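Local coordinates for alcohol dehydrogenase, zinc-containing (Thermotoga maritima, PDB 1VJ0), which probably acts as a zinc-dependent oxidoreductase of the medium-chain alcohol dehydrogenase family, binding two zinc ions in each chain, at residues A[115-118]-A[119-123]; A[183-186]-A[187-191]; A[330-333]-A[334-338]. All blocks are in the same frame, centred on the assembly; numbering follows the deposited sequence.

Contact 1: A[115-118]-A[119-123]; sequences CYWC and KVSKE. With ZN (zinc ion), chain E.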
loop_
_atom_site.group_PDB
_atom_site.type_symbol
_atom_site.label_atom_id
_atom_site.label_comp_id
_atom_site.label_asym_id
_atom_site.label_seq_id
_atom_site.Cartn_x
_atom_site.Cartn_y
_atom_site.Cartn_z
ATOM N N CYS A 115 -7.735 10.717 -19.985
ATOM C CA CYS A 115 -8.967 10.343 -19.339
ATOM C C CYS A 115 -8.777 10.119 -17.842
ATOM O O CYS A 115 -7.654 10.194 -17.308
ATOM C CB CYS A 115 -9.543 9.095 -19.992
ATOM S SG CYS A 115 -8.589 7.646 -19.627
ATOM N N TYR A 116 -9.878 9.830 -17.176
ATOM C CA TYR A 116 -9.897 9.516 -15.754
ATOM C C TYR A 116 -8.893 8.425 -15.412
ATOM O O TYR A 116 -8.184 8.513 -14.415
ATOM C CB TYR A 116 -11.283 9.066 -15.316
ATOM C CG TYR A 116 -11.407 8.629 -13.861
ATOM C CD1 TYR A 116 -11.624 9.561 -12.838
ATOM C CD2 TYR A 116 -11.249 7.314 -13.507
ATOM C CE1 TYR A 116 -11.717 9.166 -11.525
ATOM C CE2 TYR A 116 -11.325 6.914 -12.209
ATOM C CZ TYR A 116 -11.570 7.817 -11.214
ATOM O OH TYR A 116 -11.703 7.360 -9.902
ATOM N N TRP A 117 -8.867 7.370 -16.219
ATOM C CA TRP A 117 -8.016 6.249 -15.890
ATOM C C TRP A 117 -6.550 6.552 -16.124
ATOM O O TRP A 117 -5.706 6.136 -15.296
ATOM C CB TRP A 117 -8.452 4.980 -16.605
ATOM C CG TRP A 117 -9.744 4.424 -16.105
ATOM C CD1 TRP A 117 -9.936 3.589 -15.041
ATOM C CD2 TRP A 117 -11.045 4.681 -16.638
ATOM N NE1 TRP A 117 -11.273 3.295 -14.902
ATOM C CE2 TRP A 117 -11.975 3.933 -15.872
ATOM C CE3 TRP A 117 -11.528 5.454 -17.715
ATOM C CZ2 TRP A 117 -13.353 3.969 -16.112
ATOM C CZ3 TRP A 117 -12.921 5.484 -17.945
ATOM C CH2 TRP A 117 -13.786 4.722 -17.176
ATOM N N CYS A 118 -6.232 7.206 -17.240
ATOM C CA CYS A 118 -4.866 7.583 -17.533
ATOM C C CYS A 118 -4.356 8.654 -16.542
ATOM O O CYS A 118 -3.211 8.630 -16.166
ATOM C CB CYS A 118 -4.747 8.125 -18.930
ATOM S SG CYS A 118 -5.011 6.908 -20.278
ATOM N N LYS A 119 -5.200 9.592 -16.125
ATOM C CA LYS A 119 -4.707 10.776 -15.382
ATOM C C LYS A 119 -5.094 10.872 -13.907
ATOM O O LYS A 119 -4.413 11.556 -13.157
ATOM C CB LYS A 119 -5.103 12.076 -16.088
ATOM C CG LYS A 119 -4.227 12.385 -17.326
ATOM C CD LYS A 119 -2.860 12.946 -16.835
ATOM C CE LYS A 119 -1.934 13.384 -17.954
ATOM N NZ LYS A 119 -2.563 14.353 -18.917
ATOM N N VAL A 120 -6.178 10.240 -13.489
ATOM C CA VAL A 120 -6.659 10.437 -12.142
ATOM C C VAL A 120 -6.402 9.191 -11.342
ATOM O O VAL A 120 -5.735 9.258 -10.315
ATOM C CB VAL A 120 -8.119 10.835 -12.077
ATOM C CG1 VAL A 120 -8.564 10.984 -10.645
ATOM C CG2 VAL A 120 -8.396 12.169 -12.841
ATOM N N SER A 121 -6.925 8.051 -11.798
ATOM C CA SER A 121 -6.710 6.793 -11.075
ATOM C C SER A 121 -5.392 6.132 -11.407
ATOM O O SER A 121 -5.008 5.199 -10.727
ATOM C CB SER A 121 -7.882 5.817 -11.320
ATOM O OG SER A 121 -7.754 5.199 -12.564
ATOM N N LYS A 122 -4.712 6.558 -12.464
ATOM C CA LYS A 122 -3.394 5.994 -12.840
ATOM C C LYS A 122 -3.455 4.478 -13.129
ATOM O O LYS A 122 -2.612 3.709 -12.677
ATOM C CB LYS A 122 -2.347 6.340 -11.750
ATOM C CG LYS A 122 -2.144 7.840 -11.628
ATOM C CD LYS A 122 -1.113 8.177 -10.525
ATOM C CE LYS A 122 -0.765 9.664 -10.492
ATOM N NZ LYS A 122 0.250 9.912 -9.379
ATOM N N GLU A 123 -4.517 4.085 -13.845
ATOM C CA GLU A 123 -4.743 2.739 -14.343
ATOM C C GLU A 123 -4.892 2.765 -15.867
ATOM O O GLU A 123 -5.956 2.480 -16.393
ATOM C CB GLU A 123 -6.037 2.192 -13.722
ATOM C CG GLU A 123 -6.015 2.080 -12.210
ATOM C CD GLU A 123 -7.396 2.019 -11.554
ATOM O OE1 GLU A 123 -8.382 2.656 -12.000
ATOM O OE2 GLU A 123 -7.481 1.345 -10.515
HETATM ZN ZN ZN E . -7.055 7.194 -21.353
#
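C115 and K119 are joined round the first turn of helix 116-119, where K119 N donates to C115 O, while the thiolates of C115 and C118 face a zinc ion. C115 SG lies 2.4 Å from the zinc and C118 SG 2.3 Å; C112 and C127 complete the four-cysteine site. C115 is also the N-cap residue: with SG between the backbone N and the carbonyl carbon (chi1 71°), its sulfur accepts from C118 N in a nearly straight bond of 3.4 Å, an N-H···S bond that would probably draw some charge off the ligand. Cysteine suits both positions because its soft sulfur binds zinc; that of C115 also accepts from the helix start.

The next shell fixes the turn. Y116 O takes two donors, V120 N at 2.8 Å from above the carbonyl plane and S121 N close to the line of the C=O bond. The Y116 ring leans forward over the turn, toward V120 and S121, because CG stands anti to the backbone N (chi1 177°), which brings CE1 to within 3.7 Å of V120 CG1 and sets CE2 against S121 CB; V120 CB makes an off-centre CH-pi contact with the ring. S121 OG donates to E123 OE1 over 2.7 Å, arriving from above the carboxylate plane, and that oxygen lies at the edge of the W117 ring, 3.5 Å from CD1. E123 N meanwhile donates to W117 O.

Neighbouring subunits anchor the outer groups: R289 of the third subunit pairs with E123 OE1, R290 O of the same subunit accepts from W117 NE1, and D328 of the second subunit pairs with K122 NZ. The short helix and its zinc belong to the lobe between strand 109-110 and strand 131-132, the structural-zinc loop of this family.

Contact 2: A[183-186]-A[187-191]; sequences AYHA and FDEYP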
loop_
_atom_site.group_PDB
_atom_site.type_symbol
_atom_site.label_atom_id
_atom_site.label_comp_id
_atom_site.label_asym_id
_atom_site.label_seq_id
_atom_site.Cartn_x
_atom_site.Cartn_y
_atom_site.Cartn_z
ATOM N N ALA A 183 0.815 -11.614 -16.789
ATOM C CA ALA A 183 1.219 -12.337 -15.584
ATOM C C ALA A 183 1.925 -11.390 -14.571
ATOM O O ALA A 183 1.655 -11.421 -13.381
ATOM C CB ALA A 183 2.132 -13.546 -15.954
ATOM N N TYR A 184 2.816 -10.525 -15.052
ATOM C CA TYR A 184 3.432 -9.550 -14.167
ATOM C C TYR A 184 2.386 -8.690 -13.467
ATOM O O TYR A 184 2.425 -8.511 -12.234
ATOM C CB TYR A 184 4.581 -8.717 -14.831
ATOM C CG TYR A 184 5.157 -7.896 -13.729
ATOM C CD1 TYR A 184 6.003 -8.467 -12.809
ATOM C CD2 TYR A 184 4.718 -6.605 -13.509
ATOM C CE1 TYR A 184 6.423 -7.771 -11.697
ATOM C CE2 TYR A 184 5.151 -5.886 -12.399
ATOM C CZ TYR A 184 5.985 -6.478 -11.504
ATOM O OH TYR A 184 6.368 -5.763 -10.398
ATOM N N HIS A 185 1.456 -8.128 -14.222
ATOM C CA HIS A 185 0.389 -7.319 -13.675
ATOM C C HIS A 185 -0.259 -8.079 -12.499
ATOM O O HIS A 185 -0.544 -7.536 -11.409
ATOM C CB HIS A 185 -0.631 -7.017 -14.813
ATOM C CG HIS A 185 -1.791 -6.156 -14.414
ATOM N ND1 HIS A 185 -2.718 -5.690 -15.331
ATOM C CD2 HIS A 185 -2.132 -5.607 -13.231
ATOM C CE1 HIS A 185 -3.616 -4.950 -14.703
ATOM N NE2 HIS A 185 -3.275 -4.867 -13.424
ATOM N N ALA A 186 -0.512 -9.354 -12.714
ATOM C CA ALA A 186 -1.204 -10.148 -11.718
ATOM C C ALA A 186 -0.489 -10.249 -10.412
ATOM O O ALA A 186 -1.114 -10.251 -9.355
ATOM C CB ALA A 186 -1.406 -11.534 -12.245
ATOM N N PHE A 187 0.824 -10.413 -10.490
ATOM C CA PHE A 187 1.703 -10.467 -9.323
ATOM C C PHE A 187 1.917 -9.110 -8.696
ATOM O O PHE A 187 1.970 -9.001 -7.451
ATOM C CB PHE A 187 3.025 -11.123 -9.710
ATOM C CG PHE A 187 2.940 -12.627 -9.795
ATOM C CD1 PHE A 187 2.544 -13.255 -10.964
ATOM C CD2 PHE A 187 3.296 -13.425 -8.691
ATOM C CE1 PHE A 187 2.445 -14.657 -11.030
ATOM C CE2 PHE A 187 3.230 -14.804 -8.745
ATOM C CZ PHE A 187 2.758 -15.431 -9.947
ATOM N N ASP A 188 1.965 -8.073 -9.522
ATOM C CA ASP A 188 2.196 -6.705 -9.054
ATOM C C ASP A 188 1.031 -6.223 -8.205
ATOM O O ASP A 188 1.206 -5.334 -7.392
ATOM C CB ASP A 188 2.341 -5.774 -10.253
ATOM C CG ASP A 188 2.950 -4.465 -9.913
ATOM O OD1 ASP A 188 4.092 -4.429 -9.386
ATOM O OD2 ASP A 188 2.357 -3.402 -10.203
ATOM N N GLU A 189 -0.159 -6.789 -8.393
ATOM C CA GLU A 189 -1.325 -6.367 -7.591
ATOM C C GLU A 189 -1.282 -6.879 -6.133
ATOM O O GLU A 189 -1.978 -6.356 -5.274
ATOM C CB GLU A 189 -2.624 -6.833 -8.254
ATOM C CG GLU A 189 -2.953 -6.118 -9.534
ATOM C CD GLU A 189 -3.129 -4.616 -9.325
ATOM O OE1 GLU A 189 -3.822 -4.185 -8.375
ATOM O OE2 GLU A 189 -2.508 -3.861 -10.071
ATOM N N TYR A 190 -0.481 -7.896 -5.862
ATOM C CA TYR A 190 -0.327 -8.449 -4.498
ATOM C C TYR A 190 0.338 -7.425 -3.546
ATOM O O TYR A 190 1.417 -6.943 -3.846
ATOM C CB TYR A 190 0.563 -9.688 -4.567
ATOM C CG TYR A 190 0.631 -10.463 -3.271
ATOM C CD1 TYR A 190 -0.511 -11.061 -2.747
ATOM C CD2 TYR A 190 1.828 -10.682 -2.633
ATOM C CE1 TYR A 190 -0.458 -11.804 -1.582
ATOM C CE2 TYR A 190 1.907 -11.432 -1.455
ATOM C CZ TYR A 190 0.766 -11.967 -0.927
ATOM O OH TYR A 190 0.819 -12.720 0.202
ATOM N N PRO A 191 -0.314 -7.069 -2.448
ATOM C CA PRO A 191 0.154 -5.939 -1.631
ATOM C C PRO A 191 1.285 -6.231 -0.628
ATOM O O PRO A 191 1.548 -5.404 0.172
ATOM C CB PRO A 191 -1.130 -5.498 -0.907
ATOM C CG PRO A 191 -1.930 -6.744 -0.759
ATOM C CD PRO A 191 -1.626 -7.574 -1.985
#
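With CG anti to the backbone N in both Y184 (chi1 -174°) and D188 (chi1 -164°), the phenol and the carboxylate, one turn apart, come together on the same side of the helix. They belong to the last turns of helix 170-188, which packs against the Rossmann-type nucleotide-binding fold. Y184 OH is hydrogen-bonded to S193 OG of the fourth subunit; its approach to D188 OD1, at 2.8 Å, is a weak bond whose proton is not settled. The two side chains slant across each other, ring and carboxylate planes 36° apart, and D188 CB lies 3.5 Å from Y184 CE2. Tyrosine fits this place because its side chain packs on K334, T335 and I338 of helix 329-340 while its hydroxyl arrives at a subunit boundary; a phenylalanine here would probably keep much of that packing but leave D188 OD1 and S193 of the fourth subunit without their hydroxyl partner.

H185 and E189 run alongside one another. E189 OE2 comes to the edge of the imidazole, in its plane, 3.6 Å from H185 NE2, without a hydrogen bond. The other ring nitrogen, ND1, is bonded to V326 O, which fixes the turn of the ring. Small A183 and A186 suit the inner side of the helix, where L207 and I214 lie against A183 and L272 against A186.

Backbone bonds continue the helix, D188 N donating to Y184 O at 2.8 Å, until the link from E189 N to H185 O becomes weak. F187, a large apolar ring among I214, L272 and F270, turns one edge back along the helix: A183 O, the same oxygen that accepts from F187 N, lies at that edge, near the ring plane, 3.2 Å from F187 CD1.

Contact 3: A[330-333]-A[334-338]; sequences SHFV and KTVSI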
loop_
_atom_site.group_PDB
_atom_site.type_symbol
_atom_site.label_atom_id
_atom_site.label_comp_id
_atom_site.label_asym_id
_atom_site.label_seq_id
_atom_site.Cartn_x
_atom_site.Cartn_y
_atom_site.Cartn_z
ATOM N N SER A 330 4.355 0.367 -17.118
ATOM C CA SER A 330 5.099 -0.023 -15.937
ATOM C C SER A 330 5.254 -1.548 -15.885
ATOM O O SER A 330 6.323 -2.068 -15.569
ATOM C CB SER A 330 4.480 0.531 -14.633
ATOM O OG SER A 330 3.263 -0.173 -14.278
ATOM N N HIS A 331 4.215 -2.288 -16.233
ATOM C CA HIS A 331 4.322 -3.721 -16.235
ATOM C C HIS A 331 5.268 -4.210 -17.329
ATOM O O HIS A 331 6.024 -5.184 -17.124
ATOM C CB HIS A 331 2.950 -4.370 -16.432
ATOM C CG HIS A 331 1.929 -3.948 -15.439
ATOM N ND1 HIS A 331 0.692 -3.458 -15.813
ATOM C CD2 HIS A 331 1.963 -3.891 -14.080
ATOM C CE1 HIS A 331 -0.012 -3.165 -14.724
ATOM N NE2 HIS A 331 0.737 -3.409 -13.658
ATOM N N PHE A 332 5.181 -3.559 -18.486
ATOM C CA PHE A 332 6.070 -3.798 -19.649
ATOM C C PHE A 332 7.579 -3.769 -19.267
ATOM O O PHE A 332 8.343 -4.714 -19.477
ATOM C CB PHE A 332 5.679 -2.777 -20.760
ATOM C CG PHE A 332 6.695 -2.617 -21.864
ATOM C CD1 PHE A 332 6.996 -3.651 -22.725
ATOM C CD2 PHE A 332 7.349 -1.438 -22.021
ATOM C CE1 PHE A 332 7.950 -3.457 -23.757
ATOM C CE2 PHE A 332 8.309 -1.254 -23.029
ATOM C CZ PHE A 332 8.594 -2.267 -23.878
ATOM N N VAL A 333 7.987 -2.678 -18.657
ATOM C CA VAL A 333 9.375 -2.487 -18.302
ATOM C C VAL A 333 9.819 -3.557 -17.289
ATOM O O VAL A 333 10.892 -4.173 -17.414
ATOM C CB VAL A 333 9.521 -1.044 -17.722
ATOM C CG1 VAL A 333 10.748 -0.896 -16.853
ATOM C CG2 VAL A 333 9.478 -0.032 -18.819
ATOM N N LYS A 334 8.997 -3.800 -16.282
ATOM C CA LYS A 334 9.377 -4.771 -15.258
ATOM C C LYS A 334 9.390 -6.199 -15.790
ATOM O O LYS A 334 10.182 -7.049 -15.361
ATOM C CB LYS A 334 8.478 -4.629 -14.034
ATOM C CG LYS A 334 8.507 -3.248 -13.448
ATOM C CD LYS A 334 7.459 -3.026 -12.363
ATOM C CE LYS A 334 7.448 -1.541 -11.959
ATOM N NZ LYS A 334 6.268 -1.091 -11.087
ATOM N N THR A 335 8.504 -6.477 -16.733
ATOM C CA THR A 335 8.479 -7.799 -17.400
ATOM C C THR A 335 9.740 -8.000 -18.241
ATOM O O THR A 335 10.343 -9.073 -18.221
ATOM C CB THR A 335 7.235 -7.907 -18.285
ATOM O OG1 THR A 335 6.065 -7.876 -17.447
ATOM C CG2 THR A 335 7.190 -9.227 -19.045
ATOM N N VAL A 336 10.131 -6.983 -18.999
ATOM C CA VAL A 336 11.355 -7.058 -19.754
ATOM C C VAL A 336 12.531 -7.311 -18.805
ATOM O O VAL A 336 13.373 -8.159 -19.104
ATOM C CB VAL A 336 11.564 -5.775 -20.609
ATOM C CG1 VAL A 336 12.962 -5.685 -21.166
ATOM C CG2 VAL A 336 10.520 -5.699 -21.699
ATOM N N SER A 337 12.582 -6.643 -17.645
ATOM C CA SER A 337 13.707 -6.886 -16.696
ATOM C C SER A 337 13.743 -8.334 -16.183
ATOM O O SER A 337 14.801 -8.990 -16.212
ATOM C CB SER A 337 13.698 -5.867 -15.542
ATOM O OG SER A 337 14.736 -6.146 -14.594
ATOM N N ILE A 338 12.598 -8.846 -15.732
ATOM C CA ILE A 338 12.550 -10.240 -15.251
ATOM C C ILE A 338 12.917 -11.213 -16.367
ATOM O O ILE A 338 13.699 -12.160 -16.185
ATOM C CB ILE A 338 11.173 -10.562 -14.669
ATOM C CG1 ILE A 338 10.962 -9.801 -13.355
ATOM C CG2 ILE A 338 11.021 -12.052 -14.377
ATOM C CD1 ILE A 338 9.432 -9.765 -12.937
HETATM O O HOH W 1 3.929 -1.973 -12.112
#
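From S330 to I338 the chain holds regular alpha-helical torsions, and successive i to i+4 bonds tie K334 N to S330 O, T335 N to H331 O, V336 N to F332 O and S337 N to V333 O. H331 O is gripped twice: T335 OG1 also donates to it at 2.7 Å, coming from the opposite face of the carbonyl plane to T335 N. That bond follows from OG1 standing beside the backbone N (chi1 -65°), and it satisfies a hydroxyl buried against helix 170-188.

K334 extends back along the helix, its CG 3.3 Å from S330 O, and a water bridges the ends, accepting from K334 NZ at 2.7 Å and donating to S330 OG. Lysine suits this place because its methylenes pack while its ammonium reaches the water. S330 OG also bonds D328. F332 and V336 lie side by side, CE1 4.0 Å from CG2, and both apolar groups rest on L162 of strand 161-164.

A hydroxyl folded back onto the carbonyl one turn earlier is a common feature of serine and threonine in alpha-helices; here it belongs to helix 329-340, which lies between helix 170-188 and strand 161-164.

Contacts 2 and 3 are buried and touch directly: the H185 and H331 rings stack, and Y184 CB lies 3.1 Å from T335 OG1, so helices 170-188 and 329-340 pack directly against each other. Contact 1 is peripheral, its centre about 20 Å from that of contact 3, in a lobe that meets other subunits. Its chemistry is correspondingly metal-bound and ionic, whereas contacts 2 and 3, on longer helices, combine apolar packing with backbone bonds and a few buried polar groups. The assembly brings the parts together again: V120 of contact 1 packs on V333 of the second subunit, while contacts 2 and 3 both touch the fourth.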